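Local structure of deseasin MCP-01 (Pseudoalteromonas sp., 3VV3) at residues S172-D184 with N210-V222. The protein is a subtilisin-family serine protease that degrades collagen, cleaving its peptide bonds probably through the catalytic triad of that family. Sequence-based numbering, arbitrary orientation.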
loop_
_atom_site.group_PDB
_atom_site.type_symbol
_atom_site.label_atom_id
_atom_site.label_comp_id
_atom_site.label_asym_id
_atom_site.label_seq_id
_atom_site.Cartn_x
_atom_site.Cartn_y
_atom_site.Cartn_z
ATOM N N SER A 172 3.367 10.928 4.090
ATOM C CA SER A 172 3.412 9.474 3.913
ATOM C C SER A 172 3.148 9.121 2.461
ATOM O O SER A 172 2.152 8.465 2.130
ATOM C CB SER A 172 2.380 8.797 4.815
ATOM O OG SER A 172 2.742 8.930 6.182
ATOM N N TRP A 173 4.038 9.590 1.596
ATOM C CA TRP A 173 3.914 9.400 0.162
ATOM C C TRP A 173 5.282 9.552 -0.470
ATOM O O TRP A 173 6.204 10.083 0.147
ATOM C CB TRP A 173 2.926 10.403 -0.462
ATOM C CG TRP A 173 3.202 11.870 -0.163
ATOM C CD1 TRP A 173 2.727 12.593 0.898
ATOM C CD2 TRP A 173 3.985 12.785 -0.948
ATOM N NE1 TRP A 173 3.176 13.892 0.827
ATOM C CE2 TRP A 173 3.947 14.035 -0.296
ATOM C CE3 TRP A 173 4.716 12.666 -2.134
ATOM C CZ2 TRP A 173 4.620 15.156 -0.783
ATOM C CZ3 TRP A 173 5.378 13.788 -2.623
ATOM C CH2 TRP A 173 5.328 15.008 -1.946
ATOM N N GLY A 174 5.416 9.081 -1.701
ATOM C CA GLY A 174 6.658 9.251 -2.429
ATOM C C GLY A 174 6.484 8.867 -3.882
ATOM O O GLY A 174 5.482 8.256 -4.254
ATOM N N GLY A 175 7.456 9.243 -4.703
ATOM C CA GLY A 175 7.439 8.884 -6.106
ATOM C C GLY A 175 8.135 9.936 -6.939
ATOM O O GLY A 175 8.282 11.085 -6.514
ATOM N N GLY A 176 8.591 9.536 -8.119
ATOM C CA GLY A 176 9.162 10.473 -9.070
ATOM C C GLY A 176 10.609 10.801 -8.781
ATOM O O GLY A 176 11.232 10.232 -7.883
ATOM N N GLY A 177 11.150 11.723 -9.567
ATOM C CA GLY A 177 12.524 12.133 -9.386
ATOM C C GLY A 177 12.569 13.520 -8.797
ATOM O O GLY A 177 11.544 14.073 -8.400
ATOM N N PHE A 178 13.769 14.082 -8.746
ATOM C CA PHE A 178 13.962 15.417 -8.206
ATOM C C PHE A 178 13.128 16.474 -8.931
ATOM O O PHE A 178 13.131 16.550 -10.165
ATOM C CB PHE A 178 15.442 15.788 -8.282
ATOM C CG PHE A 178 15.759 17.112 -7.669
ATOM C CD1 PHE A 178 15.622 18.279 -8.404
ATOM C CD2 PHE A 178 16.193 17.195 -6.352
ATOM C CE1 PHE A 178 15.905 19.505 -7.842
ATOM C CE2 PHE A 178 16.482 18.424 -5.781
ATOM C CZ PHE A 178 16.336 19.580 -6.530
ATOM N N SER A 179 12.415 17.287 -8.153
ATOM C CA SER A 179 11.690 18.442 -8.672
ATOM C C SER A 179 12.181 19.703 -7.980
ATOM O O SER A 179 12.129 19.804 -6.758
ATOM C CB SER A 179 10.183 18.289 -8.430
ATOM O OG SER A 179 9.528 19.547 -8.520
ATOM N N GLN A 180 12.646 20.672 -8.760
ATOM C CA GLN A 180 13.080 21.935 -8.189
ATOM C C GLN A 180 11.902 22.682 -7.573
ATOM O O GLN A 180 12.056 23.378 -6.565
ATOM C CB GLN A 180 13.758 22.814 -9.246
ATOM C CG GLN A 180 14.458 24.020 -8.641
ATOM C CD GLN A 180 15.553 23.615 -7.669
ATOM O OE1 GLN A 180 16.521 22.954 -8.046
ATOM N NE2 GLN A 180 15.410 24.021 -6.411
ATOM N N ALA A 181 10.732 22.569 -8.199
ATOM C CA ALA A 181 9.534 23.220 -7.683
ATOM C C ALA A 181 9.176 22.664 -6.310
ATOM O O ALA A 181 8.799 23.415 -5.409
ATOM C CB ALA A 181 8.359 23.058 -8.652
ATOM N N LEU A 182 9.288 21.347 -6.148
ATOM C CA LEU A 182 8.990 20.737 -4.848
ATOM C C LEU A 182 10.065 21.101 -3.816
ATOM O O LEU A 182 9.751 21.444 -2.667
ATOM C CB LEU A 182 8.825 19.216 -4.977
ATOM C CG LEU A 182 8.489 18.446 -3.692
ATOM C CD1 LEU A 182 7.346 19.135 -2.956
ATOM C CD2 LEU A 182 8.114 16.999 -4.034
ATOM N N ALA A 183 11.330 21.031 -4.221
ATOM C CA ALA A 183 12.418 21.468 -3.345
ATOM C C ALA A 183 12.161 22.895 -2.845
ATOM O O ALA A 183 12.361 23.206 -1.666
ATOM C CB ALA A 183 13.746 21.395 -4.076
ATOM N N ASP A 184 11.730 23.762 -3.757
ATOM C CA ASP A 184 11.499 25.166 -3.430
ATOM C C ASP A 184 10.323 25.339 -2.470
ATOM O O ASP A 184 10.354 26.203 -1.594
ATOM C CB ASP A 184 11.241 25.979 -4.700
ATOM C CG ASP A 184 12.497 26.206 -5.530
ATOM O OD1 ASP A 184 13.608 25.846 -5.086
ATOM O OD2 ASP A 184 12.363 26.753 -6.644
ATOM N N ASN A 210 19.971 4.829 -4.389
ATOM C CA ASN A 210 18.732 4.817 -5.148
ATOM C C ASN A 210 17.782 5.856 -4.568
ATOM O O ASN A 210 16.907 5.511 -3.781
ATOM C CB ASN A 210 18.077 3.434 -5.049
ATOM C CG ASN A 210 19.031 2.303 -5.409
ATOM O OD1 ASN A 210 19.234 2.009 -6.585
ATOM N ND2 ASN A 210 19.620 1.664 -4.397
ATOM N N PRO A 211 17.965 7.134 -4.936
ATOM C CA PRO A 211 17.183 8.215 -4.322
ATOM C C PRO A 211 15.670 8.046 -4.467
ATOM O O PRO A 211 15.175 7.600 -5.500
ATOM C CB PRO A 211 17.661 9.462 -5.074
ATOM C CG PRO A 211 19.051 9.114 -5.503
ATOM C CD PRO A 211 18.989 7.656 -5.859
ATOM N N HIS A 212 14.962 8.418 -3.407
ATOM C CA HIS A 212 13.517 8.319 -3.306
ATOM C C HIS A 212 13.050 9.693 -2.866
ATOM O O HIS A 212 13.631 10.274 -1.953
ATOM C CB HIS A 212 13.168 7.272 -2.242
ATOM C CG HIS A 212 11.727 7.254 -1.828
ATOM N ND1 HIS A 212 11.252 7.975 -0.750
ATOM C CD2 HIS A 212 10.668 6.558 -2.307
ATOM C CE1 HIS A 212 9.958 7.747 -0.606
ATOM N NE2 HIS A 212 9.579 6.885 -1.534
ATOM N N TYR A 213 12.017 10.222 -3.520
ATOM C CA TYR A 213 11.517 11.561 -3.197
ATOM C C TYR A 213 10.101 11.506 -2.637
ATOM O O TYR A 213 9.302 10.679 -3.067
ATOM C CB TYR A 213 11.617 12.474 -4.437
ATOM C CG TYR A 213 13.061 12.690 -4.803
ATOM C CD1 TYR A 213 13.827 13.633 -4.124
ATOM C CD2 TYR A 213 13.683 11.909 -5.765
ATOM C CE1 TYR A 213 15.155 13.818 -4.417
ATOM C CE2 TYR A 213 15.024 12.087 -6.066
ATOM C CZ TYR A 213 15.753 13.045 -5.384
ATOM O OH TYR A 213 17.091 13.248 -5.660
ATOM N N PRO A 214 9.772 12.404 -1.689
ATOM C CA PRO A 214 10.593 13.532 -1.223
ATOM C C PRO A 214 11.612 13.236 -0.118
ATOM O O PRO A 214 12.290 14.168 0.310
ATOM C CB PRO A 214 9.548 14.522 -0.682
ATOM C CG PRO A 214 8.425 13.625 -0.201
ATOM C CD PRO A 214 8.377 12.503 -1.220
ATOM N N SER A 215 11.739 11.998 0.342
ATOM C CA SER A 215 12.623 11.763 1.492
ATOM C C SER A 215 14.094 12.096 1.209
ATOM O O SER A 215 14.815 12.488 2.122
ATOM C CB SER A 215 12.474 10.347 2.049
ATOM O OG SER A 215 12.782 9.388 1.070
ATOM N N ASN A 216 14.531 11.969 -0.045
ATOM C CA ASN A 216 15.920 12.288 -0.394
ATOM C C ASN A 216 16.227 13.782 -0.573
ATOM O O ASN A 216 17.391 14.145 -0.769
ATOM C CB ASN A 216 16.398 11.505 -1.634
ATOM C CG ASN A 216 17.044 10.170 -1.286
ATOM O OD1 ASN A 216 16.381 9.248 -0.816
ATOM N ND2 ASN A 216 18.353 10.061 -1.519
ATOM N N TYR A 217 15.218 14.652 -0.523
ATOM C CA TYR A 217 15.516 16.084 -0.607
ATOM C C TYR A 217 16.475 16.437 0.522
ATOM O O TYR A 217 16.283 15.999 1.653
ATOM C CB TYR A 217 14.253 16.948 -0.547
ATOM C CG TYR A 217 13.517 16.949 -1.862
ATOM C CD1 TYR A 217 14.123 17.459 -3.011
ATOM C CD2 TYR A 217 12.232 16.428 -1.968
ATOM C CE1 TYR A 217 13.469 17.446 -4.231
ATOM C CE2 TYR A 217 11.565 16.414 -3.181
ATOM C CZ TYR A 217 12.191 16.927 -4.312
ATOM O OH TYR A 217 11.542 16.912 -5.524
ATOM N N GLU A 218 17.513 17.209 0.205
ATOM C CA GLU A 218 18.556 17.530 1.184
ATOM C C GLU A 218 18.215 18.727 2.082
ATOM O O GLU A 218 19.001 19.124 2.956
ATOM C CB GLU A 218 19.886 17.749 0.467
ATOM C CG GLU A 218 20.445 16.477 -0.168
ATOM C CD GLU A 218 21.680 16.746 -1.001
ATOM O OE1 GLU A 218 22.069 17.926 -1.122
ATOM O OE2 GLU A 218 22.260 15.780 -1.538
ATOM N N ASN A 219 17.028 19.288 1.876
ATOM C CA ASN A 219 16.526 20.358 2.724
ATOM C C ASN A 219 16.698 20.003 4.203
ATOM O O ASN A 219 16.374 18.893 4.629
ATOM C CB ASN A 219 15.053 20.627 2.401
ATOM C CG ASN A 219 14.838 21.093 0.966
ATOM O OD1 ASN A 219 14.392 22.218 0.739
ATOM N ND2 ASN A 219 15.154 20.242 -0.001
ATOM N N ASP A 220 17.218 20.938 4.993
ATOM C CA ASP A 220 17.484 20.644 6.402
ATOM C C ASP A 220 16.242 20.293 7.235
ATOM O O ASP A 220 16.354 19.605 8.253
ATOM C CB ASP A 220 18.247 21.788 7.069
ATOM C CG ASP A 220 19.701 21.855 6.637
ATOM O OD1 ASP A 220 20.297 20.790 6.353
ATOM O OD2 ASP A 220 20.252 22.977 6.594
ATOM N N ASN A 221 15.066 20.762 6.823
ATOM C CA ASN A 221 13.857 20.505 7.613
ATOM C C ASN A 221 13.150 19.204 7.225
ATOM O O ASN A 221 12.098 18.875 7.771
ATOM C CB ASN A 221 12.873 21.674 7.521
ATOM C CG ASN A 221 12.359 21.884 6.114
ATOM O OD1 ASN A 221 13.098 21.711 5.143
ATOM N ND2 ASN A 221 11.090 22.261 5.994
ATOM N N VAL A 222 13.720 18.469 6.278
ATOM C CA VAL A 222 13.176 17.160 5.926
ATOM C C VAL A 222 13.670 16.115 6.924
ATOM O O VAL A 222 14.873 15.998 7.162
ATOM C CB VAL A 222 13.579 16.746 4.487
ATOM C CG1 VAL A 222 13.237 15.283 4.217
ATOM C CG2 VAL A 222 12.911 17.666 3.455
HETATM O O HOH W 1 11.033 8.550 -5.655
HETATM O O HOH W 2 13.732 8.780 -7.892
HETATM O O HOH W 3 9.947 14.880 -6.228
#
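Tyr-217 slots its ring against the turn that leads from Phe-178 into a helix, an instance of one aromatic residue serving both polar and apolar needs of a loop. Two direct hydrogen bonds join the segments. The hydroxyl OH of Tyr-217 accepts from Ser-179 N at 2.8 Å, in the plane of its own ring, and a water links the same oxygen to Gly-177 O. Gly-175 N donates to Tyr-213 O (2.9 Å), while a second water joins Gly-176 O to Tyr-213 N.

The apolar contacts centre on aromatic rings. The edge of Tyr-217 is turned to the face of Phe-178 in an offset edge-to-face pair, centroids 5.3 Å apart and planes at 60°. In Phe-178 a chi1 of -176°, which sets CG beside the carbonyl carbon, carries CD2 to 3.5 Å from Tyr-217 CE1. The backbone N of Phe-178 sits over a face of the Tyr-213 ring. Leu-182 CD2 reaches Tyr-217 CE2 at 3.6 Å, the two side chains crossing at about a right angle. Pro-214, after a cis peptide bond, lays CD over the six-membered ring of Trp-173 in a CH-pi contact, 4.0 Å from its centroid. A leucine replacing Tyr-217 would probably leave Ser-179 N without its acceptor and Phe-178 without its edge-on partner.

The helix start is capped within its own segment, Ser-179 OG accepting from Leu-182 N. In the subtilase fold, the contact packs the loop between strands 195-199 and 222-228 against the link from strand 166-171 to helix 180-191. Helix 146-161 meets Trp-173 and Leu-182, and Pro-214 rests on Phe-196 of strand 195-199.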